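Long-range contact in DNA damage response protein Rtt109, putative (Neosartorya fumigata, PDB 5ZB9), which probably acetylates lysine side chains of histones, histone H3 in particular, with acetyl-CoA as the acetyl donor: residues E179-T184 against S198-A203. Sequence-based numbering, arbitrary orientation.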
ATOM      1  N   GLU A 179       1.512 -10.733 -13.188  1.00 31.61           N
ATOM      2  CA  GLU A 179       2.867 -10.920 -13.686  1.00 31.79           C
ATOM      3  C   GLU A 179       3.492 -12.144 -13.030  1.00 35.13           C
ATOM      4  O   GLU A 179       4.568 -12.587 -13.421  1.00 39.53           O
ATOM      5  CB  GLU A 179       3.723  -9.680 -13.423  1.00 35.40           C
ATOM      6  CG  GLU A 179       3.576  -8.603 -14.493  1.00 41.93           C
ATOM      7  CD  GLU A 179       3.903  -9.119 -15.891  1.00 61.84           C
ATOM      8  OE1 GLU A 179       2.960  -9.500 -16.626  1.00 64.45           O
ATOM      9  OE2 GLU A 179       5.105  -9.147 -16.255  1.00 66.02           O
ATOM     10  N   TYR A 180       2.803 -12.686 -12.028  1.00 33.25           N
ATOM     11  CA  TYR A 180       3.294 -13.825 -11.261  1.00 27.94           C
ATOM     12  C   TYR A 180       2.473 -15.073 -11.534  1.00 29.88           C
ATOM     13  O   TYR A 180       1.368 -15.001 -12.076  1.00 33.65           O
ATOM     14  CB  TYR A 180       3.277 -13.508  -9.769  1.00 29.44           C
ATOM     15  CG  TYR A 180       4.162 -12.343  -9.391  1.00 30.18           C
ATOM     16  CD1 TYR A 180       3.656 -11.052  -9.321  1.00 27.84           C
ATOM     17  CD2 TYR A 180       5.506 -12.536  -9.106  1.00 26.99           C
ATOM     18  CE1 TYR A 180       4.467  -9.988  -8.979  1.00 26.48           C
ATOM     19  CE2 TYR A 180       6.319 -11.482  -8.767  1.00 27.13           C
ATOM     20  CZ  TYR A 180       5.799 -10.209  -8.704  1.00 30.60           C
ATOM     21  OH  TYR A 180       6.623  -9.153  -8.361  1.00 37.34           O
ATOM     22  N   GLU A 181       3.015 -16.222 -11.151  1.00 31.77           N
ATOM     23  CA  GLU A 181       2.357 -17.495 -11.422  1.00 35.26           C
ATOM     24  C   GLU A 181       1.165 -17.733 -10.501  1.00 33.59           C
ATOM     25  O   GLU A 181       1.183 -17.327  -9.336  1.00 30.54           O
ATOM     26  CB  GLU A 181       3.358 -18.643 -11.285  1.00 35.77           C
ATOM     27  CG  GLU A 181       4.407 -18.652 -12.371  1.00 46.32           C
ATOM     28  CD  GLU A 181       3.797 -18.614 -13.759  1.00 52.09           C
ATOM     29  OE1 GLU A 181       3.105 -19.588 -14.134  1.00 51.78           O
ATOM     30  OE2 GLU A 181       3.998 -17.604 -14.470  1.00 55.17           O
ATOM     31  N   PRO A 182       0.120 -18.389 -11.025  1.00 32.18           N
ATOM     32  CA  PRO A 182      -1.029 -18.785 -10.203  1.00 30.00           C
ATOM     33  C   PRO A 182      -0.622 -19.731  -9.085  1.00 35.12           C
ATOM     34  O   PRO A 182       0.410 -20.391  -9.177  1.00 42.56           O
ATOM     35  CB  PRO A 182      -1.957 -19.489 -11.199  1.00 26.85           C
ATOM     36  CG  PRO A 182      -1.576 -18.937 -12.523  1.00 33.51           C
ATOM     37  CD  PRO A 182      -0.092 -18.693 -12.450  1.00 28.53           C
ATOM     38  N   GLU A 183      -1.427 -19.791  -8.034  1.00 41.05           N
ATOM     39  CA  GLU A 183      -1.175 -20.710  -6.931  1.00 43.07           C
ATOM     40  C   GLU A 183      -2.398 -21.593  -6.692  1.00 48.99           C
ATOM     41  O   GLU A 183      -3.500 -21.290  -7.154  1.00 40.88           O
ATOM     42  CB  GLU A 183      -0.802 -19.935  -5.668  1.00 33.24           C
ATOM     43  CG  GLU A 183       0.360 -18.978  -5.878  1.00 38.07           C
ATOM     44  CD  GLU A 183       0.755 -18.225  -4.613  1.00 40.56           C
ATOM     45  OE1 GLU A 183      -0.135 -17.612  -3.978  1.00 35.64           O
ATOM     46  OE2 GLU A 183       1.959 -18.246  -4.258  1.00 36.92           O
ATOM     47  N   THR A 184      -2.201 -22.679  -5.954  1.00 56.95           N
ATOM     48  CA  THR A 184      -3.219 -23.709  -5.822  1.00 56.21           C
ATOM     49  C   THR A 184      -3.980 -23.653  -4.505  1.00 65.67           C
ATOM     50  O   THR A 184      -5.130 -24.085  -4.429  1.00 72.75           O
ATOM     51  CB  THR A 184      -2.594 -25.091  -5.961  1.00 60.56           C
ATOM     52  OG1 THR A 184      -1.329 -25.094  -5.288  1.00 68.85           O
ATOM     53  CG2 THR A 184      -2.380 -25.417  -7.429  1.00 63.69           C
ATOM     54  N   SER A 198       7.304 -23.498  -6.955  1.00 88.61           N
ATOM     55  CA  SER A 198       8.462 -23.092  -6.159  1.00 85.14           C
ATOM     56  C   SER A 198       9.572 -22.483  -7.018  1.00 82.02           C
ATOM     57  O   SER A 198      10.210 -21.514  -6.609  1.00 76.49           O
ATOM     58  CB  SER A 198       9.012 -24.277  -5.358  1.00 87.02           C
ATOM     59  OG  SER A 198       9.802 -23.838  -4.262  1.00 75.25           O
ATOM     60  N   ALA A 199       9.792 -23.040  -8.207  1.00 85.10           N
ATOM     61  CA  ALA A 199      10.857 -22.562  -9.092  1.00 80.50           C
ATOM     62  C   ALA A 199      10.526 -21.208  -9.726  1.00 78.09           C
ATOM     63  O   ALA A 199      11.392 -20.563 -10.321  1.00 77.01           O
ATOM     64  CB  ALA A 199      11.140 -23.593 -10.175  1.00 76.51           C
ATOM     65  N   LYS A 200       9.274 -20.782  -9.593  1.00 77.64           N
ATOM     66  CA  LYS A 200       8.804 -19.538 -10.201  1.00 74.88           C
ATOM     67  C   LYS A 200       8.201 -18.586  -9.171  1.00 59.89           C
ATOM     68  O   LYS A 200       7.737 -19.015  -8.114  1.00 57.26           O
ATOM     69  CB  LYS A 200       7.776 -19.847 -11.294  1.00 75.06           C
ATOM     70  CG  LYS A 200       6.769 -20.919 -10.890  1.00 80.12           C
ATOM     71  CD  LYS A 200       6.218 -21.653 -12.106  1.00 88.92           C
ATOM     72  CE  LYS A 200       7.338 -22.170 -13.005  1.00 92.83           C
ATOM     73  NZ  LYS A 200       8.276 -23.080 -12.280  1.00 93.45           N
ATOM     74  N   SER A 201       8.221 -17.293  -9.479  1.00 54.04           N
ATOM     75  CA  SER A 201       7.599 -16.293  -8.617  1.00 42.75           C
ATOM     76  C   SER A 201       6.079 -16.345  -8.763  1.00 38.46           C
ATOM     77  O   SER A 201       5.546 -16.236  -9.878  1.00 35.87           O
ATOM     78  CB  SER A 201       8.120 -14.899  -8.952  1.00 41.09           C
ATOM     79  OG  SER A 201       8.701 -14.296  -7.810  1.00 51.11           O
ATOM     80  N   SER A 202       5.380 -16.523  -7.644  1.00 29.65           N
ATOM     81  CA  SER A 202       3.926 -16.672  -7.690  1.00 35.95           C
ATOM     82  C   SER A 202       3.209 -15.722  -6.735  1.00 32.59           C
ATOM     83  O   SER A 202       3.828 -15.148  -5.834  1.00 30.16           O
ATOM     84  CB  SER A 202       3.536 -18.120  -7.385  1.00 38.23           C
ATOM     85  OG  SER A 202       4.005 -18.513  -6.110  1.00 47.71           O
ATOM     86  N   ALA A 203       1.900 -15.569  -6.930  1.00 26.90           N
ATOM     87  CA  ALA A 203       1.131 -14.599  -6.154  1.00 23.92           C
ATOM     88  C   ALA A 203      -0.372 -14.841  -6.177  1.00 26.87           C
ATOM     89  O   ALA A 203      -0.923 -15.369  -7.147  1.00 26.43           O
ATOM     90  CB  ALA A 203       1.423 -13.191  -6.650  1.00 23.11           C
TER
HETATM   91  O   HOH W   1      -3.038 -17.349  -7.548  1.00 25.19           O
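Glu-181 and Ser-202 face each other in a single parallel-type beta bridge, through which the loop after helix 162-177 joins the start of strand 202-208, which pairs with strand 317-324 in the mixed sheet. Glu-181 bonds to the residues on both sides of Ser-202: its N donates to Ser-201 O, 2.8 Å away, and its O accepts Ala-203 N at 3.1 Å. The acidic side chain suits this partly exposed position, where its methylene CG lies 3.5 Å from CD of Lys-200; in this poorly ordered lysine chain, NZ is modelled bonding Gln-196 O instead of the carboxylate.

Tyr-180 CG stands beside its own backbone N (chi1 -61°), and chi2 near 93° turns the CD2 edge toward Ser-201 CB, 3.5 Å away. Its CB rests 3.6 Å from Ala-203 CB, and small residues at 201 and 203 let the aromatic side chain lie close to the strand, with Ile-323 of strand 317-324 touching both Tyr-180 and Ala-203.

Beyond the bridge a water links Glu-183 N to Ala-203 O. The buried Glu-183 carboxylate is held by several hydrogen bonds, OE1 bonding Thr-204 OG1 and OE2 also taking Asn-324 ND2, so both oxygens are satisfied. Ser-202 OG donates to the anti side of Glu-183 OE2 at 2.8 Å, 25° out of the carboxylate plane.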